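Local coordinates for Aac(6')-Ih protein (Acinetobacter baumannii, PDB 4E8O), which probably transfers an acetyl group from acetyl coenzyme A to the 6'-amino group of aminoglycoside antibiotics, the reaction by which such GNAT-family enzymes confer resistance, at residues D34-W43 with Q74-S82; V88-L99 with A125-D136. One frame throughout, in Å; residues are numbered along the deposited sequence.

Contact 1: residues D34-W43 with Q74-S82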
loop_
_atom_site.group_PDB
_atom_site.type_symbol
_atom_site.label_atom_id
_atom_site.label_comp_id
_atom_site.label_asym_id
_atom_site.label_seq_id
_atom_site.Cartn_x
_atom_site.Cartn_y
_atom_site.Cartn_z
ATOM N N ASP B 34 27.247 -0.513 10.208
ATOM C CA ASP B 34 26.895 -1.918 9.993
ATOM C C ASP B 34 25.553 -2.043 9.275
ATOM O O ASP B 34 25.356 -2.943 8.455
ATOM C CB ASP B 34 26.823 -2.670 11.323
ATOM C CG ASP B 34 28.167 -2.790 12.004
ATOM O OD1 ASP B 34 29.204 -2.829 11.300
ATOM O OD2 ASP B 34 28.183 -2.853 13.251
ATOM N N TRP B 35 24.632 -1.141 9.605
ATOM C CA TRP B 35 23.300 -1.121 9.011
ATOM C C TRP B 35 23.387 -0.702 7.552
ATOM O O TRP B 35 22.760 -1.314 6.685
ATOM C CB TRP B 35 22.398 -0.156 9.790
ATOM C CG TRP B 35 20.954 -0.135 9.345
ATOM C CD1 TRP B 35 20.339 -1.004 8.486
ATOM C CD2 TRP B 35 19.951 0.811 9.743
ATOM N NE1 TRP B 35 19.020 -0.653 8.327
ATOM C CE2 TRP B 35 18.756 0.455 9.089
ATOM C CE3 TRP B 35 19.949 1.919 10.595
ATOM C CZ2 TRP B 35 17.569 1.173 9.256
ATOM C CZ3 TRP B 35 18.775 2.628 10.762
ATOM C CH2 TRP B 35 17.600 2.255 10.095
ATOM N N LEU B 36 24.179 0.335 7.285
ATOM C CA LEU B 36 24.360 0.860 5.930
ATOM C C LEU B 36 24.988 -0.172 4.999
ATOM O O LEU B 36 24.539 -0.348 3.864
ATOM C CB LEU B 36 25.228 2.123 5.964
ATOM C CG LEU B 36 25.605 2.746 4.618
ATOM C CD1 LEU B 36 24.366 3.243 3.915
ATOM C CD2 LEU B 36 26.607 3.879 4.784
ATOM N N ALA B 37 26.024 -0.847 5.487
ATOM C CA ALA B 37 26.750 -1.838 4.699
ATOM C C ALA B 37 25.855 -2.958 4.165
ATOM O O ALA B 37 26.042 -3.418 3.039
ATOM C CB ALA B 37 27.904 -2.414 5.512
ATOM N N LEU B 38 24.900 -3.400 4.978
ATOM C CA LEU B 38 23.946 -4.422 4.557
ATOM C C LEU B 38 22.797 -3.815 3.759
ATOM O O LEU B 38 22.324 -4.411 2.790
ATOM C CB LEU B 38 23.399 -5.184 5.766
ATOM C CG LEU B 38 24.415 -6.027 6.535
ATOM C CD1 LEU B 38 23.758 -6.729 7.704
ATOM C CD2 LEU B 38 25.045 -7.039 5.605
ATOM N N ARG B 39 22.357 -2.628 4.172
ATOM C CA ARG B 39 21.255 -1.933 3.516
ATOM C C ARG B 39 21.579 -1.617 2.063
ATOM O O ARG B 39 20.694 -1.641 1.208
ATOM C CB ARG B 39 20.930 -0.633 4.262
ATOM C CG ARG B 39 19.499 -0.156 4.107
ATOM C CD ARG B 39 19.216 1.027 5.023
ATOM N NE ARG B 39 17.785 1.249 5.203
ATOM C CZ ARG B 39 17.102 2.241 4.643
ATOM N NH1 ARG B 39 17.715 3.122 3.864
ATOM N NH2 ARG B 39 15.798 2.355 4.865
ATOM N N CYS B 40 22.845 -1.322 1.780
ATOM C CA CYS B 40 23.248 -0.979 0.416
ATOM C C CYS B 40 23.306 -2.208 -0.489
ATOM O O CYS B 40 23.262 -2.087 -1.714
ATOM C CB CYS B 40 24.587 -0.234 0.405
ATOM S SG CYS B 40 26.056 -1.277 0.599
ATOM N N LEU B 41 23.404 -3.389 0.118
ATOM C CA LEU B 41 23.353 -4.637 -0.638
ATOM C C LEU B 41 21.907 -4.934 -1.015
ATOM O O LEU B 41 21.622 -5.398 -2.121
ATOM C CB LEU B 41 23.918 -5.794 0.181
ATOM C CG LEU B 41 25.314 -5.645 0.779
ATOM C CD1 LEU B 41 25.718 -6.939 1.435
ATOM C CD2 LEU B 41 26.330 -5.253 -0.272
ATOM N N LEU B 42 20.999 -4.663 -0.081
ATOM C CA LEU B 42 19.574 -4.875 -0.304
ATOM C C LEU B 42 19.049 -3.842 -1.291
ATOM O O LEU B 42 18.501 -4.192 -2.339
ATOM C CB LEU B 42 18.808 -4.783 1.020
ATOM C CG LEU B 42 17.311 -5.106 1.010
ATOM C CD1 LEU B 42 17.065 -6.482 0.417
ATOM C CD2 LEU B 42 16.724 -5.027 2.414
ATOM N N TRP B 43 19.230 -2.570 -0.951
ATOM C CA TRP B 43 18.796 -1.475 -1.806
ATOM C C TRP B 43 19.976 -0.579 -2.166
ATOM O O TRP B 43 20.270 0.379 -1.450
ATOM C CB TRP B 43 17.712 -0.643 -1.109
ATOM C CG TRP B 43 16.535 -1.436 -0.601
ATOM C CD1 TRP B 43 15.725 -2.273 -1.325
ATOM C CD2 TRP B 43 16.016 -1.441 0.740
ATOM N NE1 TRP B 43 14.748 -2.804 -0.511
ATOM C CE2 TRP B 43 14.904 -2.307 0.758
ATOM C CE3 TRP B 43 16.391 -0.797 1.923
ATOM C CZ2 TRP B 43 14.162 -2.545 1.918
ATOM C CZ3 TRP B 43 15.654 -1.036 3.074
ATOM C CH2 TRP B 43 14.552 -1.902 3.064
ATOM N N GLN B 74 30.344 -9.375 13.610
ATOM C CA GLN B 74 30.045 -9.154 12.199
ATOM C C GLN B 74 28.538 -9.072 11.989
ATOM O O GLN B 74 27.802 -9.985 12.369
ATOM C CB GLN B 74 30.631 -10.263 11.319
ATOM C CG GLN B 74 32.146 -10.376 11.363
ATOM C CD GLN B 74 32.851 -9.073 11.042
ATOM O OE1 GLN B 74 33.599 -8.541 11.862
ATOM N NE2 GLN B 74 32.621 -8.557 9.841
ATOM N N ALA B 75 28.076 -7.977 11.392
ATOM C CA ALA B 75 26.666 -7.849 11.051
ATOM C C ALA B 75 26.394 -8.666 9.795
ATOM O O ALA B 75 26.944 -8.373 8.729
ATOM C CB ALA B 75 26.296 -6.395 10.831
ATOM N N ILE B 76 25.554 -9.692 9.923
ATOM C CA ILE B 76 25.326 -10.626 8.822
ATOM C C ILE B 76 23.895 -10.620 8.286
ATOM O O ILE B 76 23.608 -11.271 7.280
ATOM C CB ILE B 76 25.776 -12.076 9.181
ATOM C CG1 ILE B 76 25.146 -12.559 10.495
ATOM C CG2 ILE B 76 27.291 -12.160 9.262
ATOM C CD1 ILE B 76 23.757 -13.172 10.349
ATOM N N ALA B 77 23.004 -9.892 8.958
ATOM C CA ALA B 77 21.608 -9.798 8.535
ATOM C C ALA B 77 20.927 -8.550 9.088
ATOM O O ALA B 77 21.321 -8.036 10.138
ATOM C CB ALA B 77 20.837 -11.042 8.952
ATOM N N MET B 78 19.903 -8.073 8.384
ATOM C CA MET B 78 19.118 -6.921 8.826
ATOM C C MET B 78 17.655 -7.095 8.451
ATOM O O MET B 78 17.336 -7.807 7.499
ATOM C CB MET B 78 19.635 -5.630 8.189
ATOM C CG MET B 78 19.668 -5.667 6.670
ATOM S SD MET B 78 19.465 -4.044 5.898
ATOM C CE MET B 78 17.679 -3.931 5.836
ATOM N N LEU B 79 16.775 -6.435 9.199
ATOM C CA LEU B 79 15.351 -6.409 8.893
ATOM C C LEU B 79 14.808 -5.018 9.194
ATOM O O LEU B 79 15.243 -4.364 10.149
ATOM C CB LEU B 79 14.601 -7.450 9.733
ATOM C CG LEU B 79 13.073 -7.507 9.605
ATOM C CD1 LEU B 79 12.571 -8.917 9.834
ATOM C CD2 LEU B 79 12.403 -6.564 10.589
ATOM N N GLU B 80 13.856 -4.569 8.386
ATOM C CA GLU B 80 13.133 -3.343 8.679
ATOM C C GLU B 80 11.643 -3.631 8.575
ATOM O O GLU B 80 11.203 -4.333 7.667
ATOM C CB GLU B 80 13.555 -2.218 7.719
ATOM C CG GLU B 80 15.054 -1.918 7.765
ATOM C CD GLU B 80 15.475 -0.757 6.880
ATOM O OE1 GLU B 80 14.616 0.078 6.509
ATOM O OE2 GLU B 80 16.682 -0.673 6.559
ATOM N N ALA B 81 10.860 -3.101 9.505
ATOM C CA ALA B 81 9.421 -3.322 9.465
ATOM C C ALA B 81 8.713 -2.072 9.931
ATOM O O ALA B 81 9.329 -1.197 10.548
ATOM C CB ALA B 81 9.028 -4.518 10.326
ATOM N N SER B 82 7.420 -1.983 9.636
ATOM C CA SER B 82 6.630 -0.838 10.061
ATOM C C SER B 82 5.249 -1.281 10.508
ATOM O O SER B 82 4.824 -2.407 10.228
ATOM C CB SER B 82 6.486 0.163 8.920
ATOM O OG SER B 82 5.844 -0.428 7.802
#
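Trp35 and Arg39, one helical turn apart, both set CG opposite the backbone N (chi1 -175° and -154°), which sends the indole and the extended arginine chain to one carboxylate, that of Glu80. Glu80 rises from the strand with its chain straight beyond CG. In this GNAT fold the contact lays helix 32-42 across one face of the central sheet, over strand 75-84, the two local axes 73° apart. Arg39 grips the carboxylate side-on in a two-bond salt bridge: NE reaches Glu80 OE2 at 2.6 Å and NH2 reaches OE1 at 3.0 Å, both nearly straight and both on syn lone pairs, with guanidinium and carboxylate almost coplanar. Glu80 OE2 accepts a second bond from Trp35 NE1 at 2.9 Å, more bent and coming from above the carboxylate plane. Three N-H groups from two residues thus hold the buried carboxylate and fix its rotation. Trp43 comes edge-on, its CE3 over the centre of one guanidinium face, and the ring also turns its edge to the carboxylate, while Arg39 NH1 is tied to Glu53 and His50 on helix 47-57. Beside this polar cluster the contact is apolar. Met78, bent at chi3, lays its sulfur against the helix backbone, SD 3.7 Å from Arg39 CA, and at the edge of the Trp35 five-membered ring in a Met-aromatic contact. Its CG meets Leu38 CB, and its methyl crosses to Leu42, CE to CD2. Further toward the start of the strand Leu38 puts CD1 onto the strand backbone, 3.5 Å from Ala77 N. Asp34 gives its carboxylate to Tyr69, outside the pair, and uses its methylene instead, Asp34 CB lying 3.8 Å from Ala75 CB.

Contact 2: residues V88-L99 with A125-D136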
loop_
_atom_site.group_PDB
_atom_site.type_symbol
_atom_site.label_atom_id
_atom_site.label_comp_id
_atom_site.label_asym_id
_atom_site.label_seq_id
_atom_site.Cartn_x
_atom_site.Cartn_y
_atom_site.Cartn_z
ATOM N N VAL B 88 -3.545 -2.137 3.617
ATOM C CA VAL B 88 -2.549 -2.932 2.897
ATOM C C VAL B 88 -3.243 -4.081 2.174
ATOM O O VAL B 88 -4.008 -4.833 2.790
ATOM C CB VAL B 88 -1.465 -3.512 3.836
ATOM C CG1 VAL B 88 -0.513 -4.398 3.053
ATOM C CG2 VAL B 88 -0.684 -2.396 4.529
ATOM N N ASN B 89 -2.978 -4.210 0.875
ATOM C CA ASN B 89 -3.570 -5.276 0.066
ATOM C C ASN B 89 -3.445 -6.671 0.690
ATOM O O ASN B 89 -2.386 -7.041 1.205
ATOM C CB ASN B 89 -2.969 -5.276 -1.345
ATOM C CG ASN B 89 -3.441 -4.098 -2.182
ATOM O OD1 ASN B 89 -2.648 -3.254 -2.598
ATOM N ND2 ASN B 89 -4.742 -4.041 -2.439
ATOM N N GLY B 90 -4.538 -7.431 0.662
ATOM C CA GLY B 90 -4.528 -8.793 1.163
ATOM C C GLY B 90 -4.898 -8.939 2.628
ATOM O O GLY B 90 -5.074 -10.060 3.108
ATOM N N THR B 91 -5.016 -7.816 3.335
ATOM C CA THR B 91 -5.311 -7.825 4.769
ATOM C C THR B 91 -6.795 -7.567 5.047
ATOM O O THR B 91 -7.519 -7.084 4.174
ATOM C CB THR B 91 -4.430 -6.797 5.525
ATOM O OG1 THR B 91 -4.707 -5.471 5.050
ATOM C CG2 THR B 91 -2.957 -7.100 5.310
ATOM N N GLN B 92 -7.242 -7.898 6.258
ATOM C CA GLN B 92 -8.639 -7.711 6.653
ATOM C C GLN B 92 -8.739 -6.968 7.976
ATOM O O GLN B 92 -9.827 -6.806 8.531
ATOM C CB GLN B 92 -9.360 -9.059 6.777
ATOM C CG GLN B 92 -9.966 -9.575 5.478
ATOM C CD GLN B 92 -9.420 -10.928 5.080
ATOM O OE1 GLN B 92 -8.915 -11.103 3.970
ATOM N NE2 GLN B 92 -9.522 -11.899 5.983
ATOM N N THR B 93 -7.593 -6.530 8.487
ATOM C CA THR B 93 -7.544 -5.791 9.743
ATOM C C THR B 93 -6.668 -4.566 9.571
ATOM O O THR B 93 -5.957 -4.431 8.571
ATOM C CB THR B 93 -6.974 -6.647 10.897
ATOM O OG1 THR B 93 -5.600 -6.951 10.636
ATOM C CG2 THR B 93 -7.759 -7.943 11.050
ATOM N N SER B 94 -6.723 -3.674 10.552
ATOM C CA SER B 94 -5.865 -2.499 10.576
ATOM C C SER B 94 -5.793 -2.031 12.018
ATOM O O SER B 94 -6.817 -1.997 12.698
ATOM C CB SER B 94 -6.431 -1.395 9.679
ATOM O OG SER B 94 -5.642 -0.220 9.759
ATOM N N PRO B 95 -4.586 -1.683 12.501
ATOM C CA PRO B 95 -3.327 -1.672 11.740
ATOM C C PRO B 95 -2.751 -3.067 11.498
ATOM O O PRO B 95 -3.263 -4.044 12.049
ATOM C CB PRO B 95 -2.385 -0.867 12.645
ATOM C CG PRO B 95 -2.892 -1.121 14.028
ATOM C CD PRO B 95 -4.391 -1.256 13.901
ATOM N N VAL B 96 -1.720 -3.150 10.659
ATOM C CA VAL B 96 -1.007 -4.400 10.405
ATOM C C VAL B 96 0.495 -4.139 10.432
ATOM O O VAL B 96 0.938 -3.018 10.171
ATOM C CB VAL B 96 -1.366 -5.006 9.020
ATOM C CG1 VAL B 96 -2.843 -5.345 8.935
ATOM C CG2 VAL B 96 -0.974 -4.049 7.893
ATOM N N ALA B 97 1.285 -5.165 10.739
ATOM C CA ALA B 97 2.734 -5.040 10.625
ATOM C C ALA B 97 3.078 -5.201 9.155
ATOM O O ALA B 97 2.332 -5.839 8.417
ATOM C CB ALA B 97 3.430 -6.095 11.448
ATOM N N PHE B 98 4.188 -4.623 8.713
ATOM C CA PHE B 98 4.575 -4.764 7.313
ATOM C C PHE B 98 6.081 -4.927 7.184
ATOM O O PHE B 98 6.840 -4.159 7.781
ATOM C CB PHE B 98 4.077 -3.568 6.491
ATOM C CG PHE B 98 4.290 -3.713 5.004
ATOM C CD1 PHE B 98 3.293 -4.238 4.191
ATOM C CD2 PHE B 98 5.476 -3.303 4.417
ATOM C CE1 PHE B 98 3.485 -4.365 2.823
ATOM C CE2 PHE B 98 5.678 -3.424 3.050
ATOM C CZ PHE B 98 4.680 -3.957 2.251
ATOM N N LEU B 99 6.506 -5.929 6.416
ATOM C CA LEU B 99 7.927 -6.192 6.208
ATOM C C LEU B 99 8.467 -5.275 5.122
ATOM O O LEU B 99 8.109 -5.412 3.949
ATOM C CB LEU B 99 8.160 -7.657 5.814
ATOM C CG LEU B 99 9.625 -8.086 5.757
ATOM C CD1 LEU B 99 10.230 -7.977 7.138
ATOM C CD2 LEU B 99 9.784 -9.500 5.212
ATOM N N ALA B 125 4.992 -6.400 16.905
ATOM C CA ALA B 125 3.726 -6.042 16.272
ATOM C C ALA B 125 2.535 -6.337 17.179
ATOM O O ALA B 125 1.518 -5.644 17.117
ATOM C CB ALA B 125 3.577 -6.766 14.947
ATOM N N LYS B 126 2.659 -7.370 18.009
ATOM C CA LYS B 126 1.609 -7.730 18.961
ATOM C C LYS B 126 1.337 -6.599 19.942
ATOM O O LYS B 126 0.206 -6.424 20.396
ATOM C CB LYS B 126 2.002 -8.991 19.735
ATOM C CG LYS B 126 1.348 -10.266 19.238
ATOM C CD LYS B 126 2.213 -11.478 19.557
ATOM C CE LYS B 126 1.464 -12.781 19.310
ATOM N NZ LYS B 126 2.371 -13.860 18.808
ATOM N N GLN B 127 2.383 -5.845 20.276
ATOM C CA GLN B 127 2.253 -4.702 21.173
ATOM C C GLN B 127 1.356 -3.636 20.561
ATOM O O GLN B 127 0.663 -2.916 21.273
ATOM C CB GLN B 127 3.623 -4.092 21.476
ATOM C CG GLN B 127 4.465 -4.856 22.483
ATOM C CD GLN B 127 5.445 -3.945 23.198
ATOM O OE1 GLN B 127 5.527 -2.751 22.898
ATOM N NE2 GLN B 127 6.187 -4.499 24.153
ATOM N N PHE B 128 1.376 -3.545 19.234
ATOM C CA PHE B 128 0.587 -2.552 18.517
ATOM C C PHE B 128 -0.826 -3.046 18.213
ATOM O O PHE B 128 -1.540 -2.437 17.415
ATOM C CB PHE B 128 1.301 -2.146 17.222
ATOM C CG PHE B 128 2.378 -1.110 17.414
ATOM C CD1 PHE B 128 2.061 0.240 17.400
ATOM C CD2 PHE B 128 3.705 -1.481 17.596
ATOM C CE1 PHE B 128 3.041 1.203 17.572
ATOM C CE2 PHE B 128 4.694 -0.521 17.768
ATOM C CZ PHE B 128 4.358 0.822 17.755
ATOM N N ALA B 129 -1.225 -4.142 18.859
ATOM C CA ALA B 129 -2.532 -4.764 18.637
ATOM C C ALA B 129 -2.748 -5.183 17.179
ATOM O O ALA B 129 -3.861 -5.102 16.652
ATOM C CB ALA B 129 -3.661 -3.854 19.119
ATOM N N CYS B 130 -1.675 -5.640 16.541
ATOM C CA CYS B 130 -1.752 -6.211 15.201
ATOM C C CYS B 130 -1.959 -7.722 15.287
ATOM O O CYS B 130 -1.443 -8.383 16.193
ATOM C CB CYS B 130 -0.463 -5.939 14.429
ATOM S SG CYS B 130 -0.126 -4.207 14.080
ATOM N N THR B 131 -2.709 -8.265 14.334
ATOM C CA THR B 131 -2.910 -9.707 14.233
ATOM C C THR B 131 -2.475 -10.198 12.858
ATOM O O THR B 131 -2.489 -11.402 12.584
ATOM C CB THR B 131 -4.378 -10.089 14.440
ATOM O OG1 THR B 131 -5.167 -9.524 13.386
ATOM C CG2 THR B 131 -4.878 -9.572 15.780
ATOM N N GLU B 132 -2.106 -9.262 11.988
ATOM C CA GLU B 132 -1.638 -9.609 10.652
ATOM C C GLU B 132 -0.267 -8.993 10.366
ATOM O O GLU B 132 0.034 -7.881 10.815
ATOM C CB GLU B 132 -2.664 -9.194 9.586
ATOM C CG GLU B 132 -3.919 -10.067 9.557
ATOM C CD GLU B 132 -4.902 -9.650 8.483
ATOM O OE1 GLU B 132 -5.050 -8.431 8.258
ATOM O OE2 GLU B 132 -5.533 -10.533 7.863
ATOM N N PHE B 133 0.550 -9.733 9.617
ATOM C CA PHE B 133 1.911 -9.342 9.260
ATOM C C PHE B 133 1.990 -9.531 7.749
ATOM O O PHE B 133 1.947 -10.663 7.254
ATOM C CB PHE B 133 2.911 -10.263 9.973
ATOM C CG PHE B 133 4.360 -9.848 9.841
ATOM C CD1 PHE B 133 4.725 -8.695 9.168
ATOM C CD2 PHE B 133 5.361 -10.633 10.399
ATOM C CE1 PHE B 133 6.058 -8.331 9.050
ATOM C CE2 PHE B 133 6.696 -10.277 10.288
ATOM C CZ PHE B 133 7.046 -9.124 9.610
ATOM N N ALA B 134 2.080 -8.424 7.020
ATOM C CA ALA B 134 2.058 -8.463 5.562
ATOM C C ALA B 134 3.409 -8.067 4.992
ATOM O O ALA B 134 4.274 -7.564 5.707
ATOM C CB ALA B 134 0.969 -7.550 5.018
ATOM N N SER B 135 3.579 -8.295 3.695
ATOM C CA SER B 135 4.818 -7.974 2.996
ATOM C C SER B 135 4.483 -7.956 1.517
ATOM O O SER B 135 3.344 -8.248 1.136
ATOM C CB SER B 135 5.885 -9.025 3.292
ATOM O OG SER B 135 7.131 -8.703 2.689
ATOM N N ASP B 136 5.453 -7.599 0.682
ATOM C CA ASP B 136 5.244 -7.679 -0.760
ATOM C C ASP B 136 6.567 -7.912 -1.474
ATOM O O ASP B 136 7.633 -7.843 -0.859
ATOM C CB ASP B 136 4.523 -6.431 -1.299
ATOM C CG ASP B 136 5.371 -5.171 -1.216
ATOM O OD1 ASP B 136 6.480 -5.208 -0.641
ATOM O OD2 ASP B 136 4.921 -4.126 -1.722
HETATM O O HOH W 1 -3.544 -6.723 12.006
HETATM O O HOH W 2 -5.150 -4.821 14.530
#
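Ala97 and Phe133 pair side by side in parallel strands, and here the contact is tight. Ala97 N donates to Glu132 O, Ala97 O receives Ala134 N at 2.9 Å, and Leu99 N closes the ladder on Ala134 O. On the face carrying Ala97, its methyl is wedged between the helix and the ring of Phe133: Ala97 CB lies 3.6 Å from Ala125 CB and 3.7 Å from Phe133 CD1. The Phe133 ring turns its edge to the backbone at Leu99. On the other face the Phe98 ring, swung over the neighbouring strand by a chi1 of -173°, takes Ser135 CA over one face in a CH-pi contact, and its CZ meets Asp136 OD1. This is the beta-alpha-beta unit of strand 96-104, helix 113-127 and strand 132-138; a Schellman motif with Ala129 at positive phi ends the helix and turns the chain into the last of these strands. Strand 132-138 also pairs antiparallel with a strand of the second subunit, extending the sheet into the dimer partner.

Buried Glu132 belongs to the tight part too, its extended chain gripping the loop before strand 96-104: OE1 accepts Gln92 N at 3.0 Å on its syn lone pair, with a weak second bond from Thr93 N. Thr93 OG1 lies 2.9 Å from Glu132 OE1. The loose side begins at exposed Gln92 and Thr93, where water takes over: one molecule links Thr93 OG1, Pro95 O and Thr131 N, while a second donates to Pro95 O and, at 2.5 Å, to Ala129 O.

Overall arrangement
The two contacts come in series along the chain, both segments of contact 1 preceding those of contact 2, and their centres lie 22 Å apart with the middle of the chain between them. One mixed sheet joins them: strand 75-84 of contact 1 is the antiparallel neighbour of strand 96-104 of contact 2. They meet directly, with Phe98 N probably hydrogen-bonded to Ser82 O at 2.8 Å and Leu79 packed on Leu99. In the N-acetyltransferase fold contact 1 packs helix 32-42 on strand 75-84, and contact 2 adds the parallel strand 132-138, outermost on that side within the chain, where the second subunit pairs antiparallel.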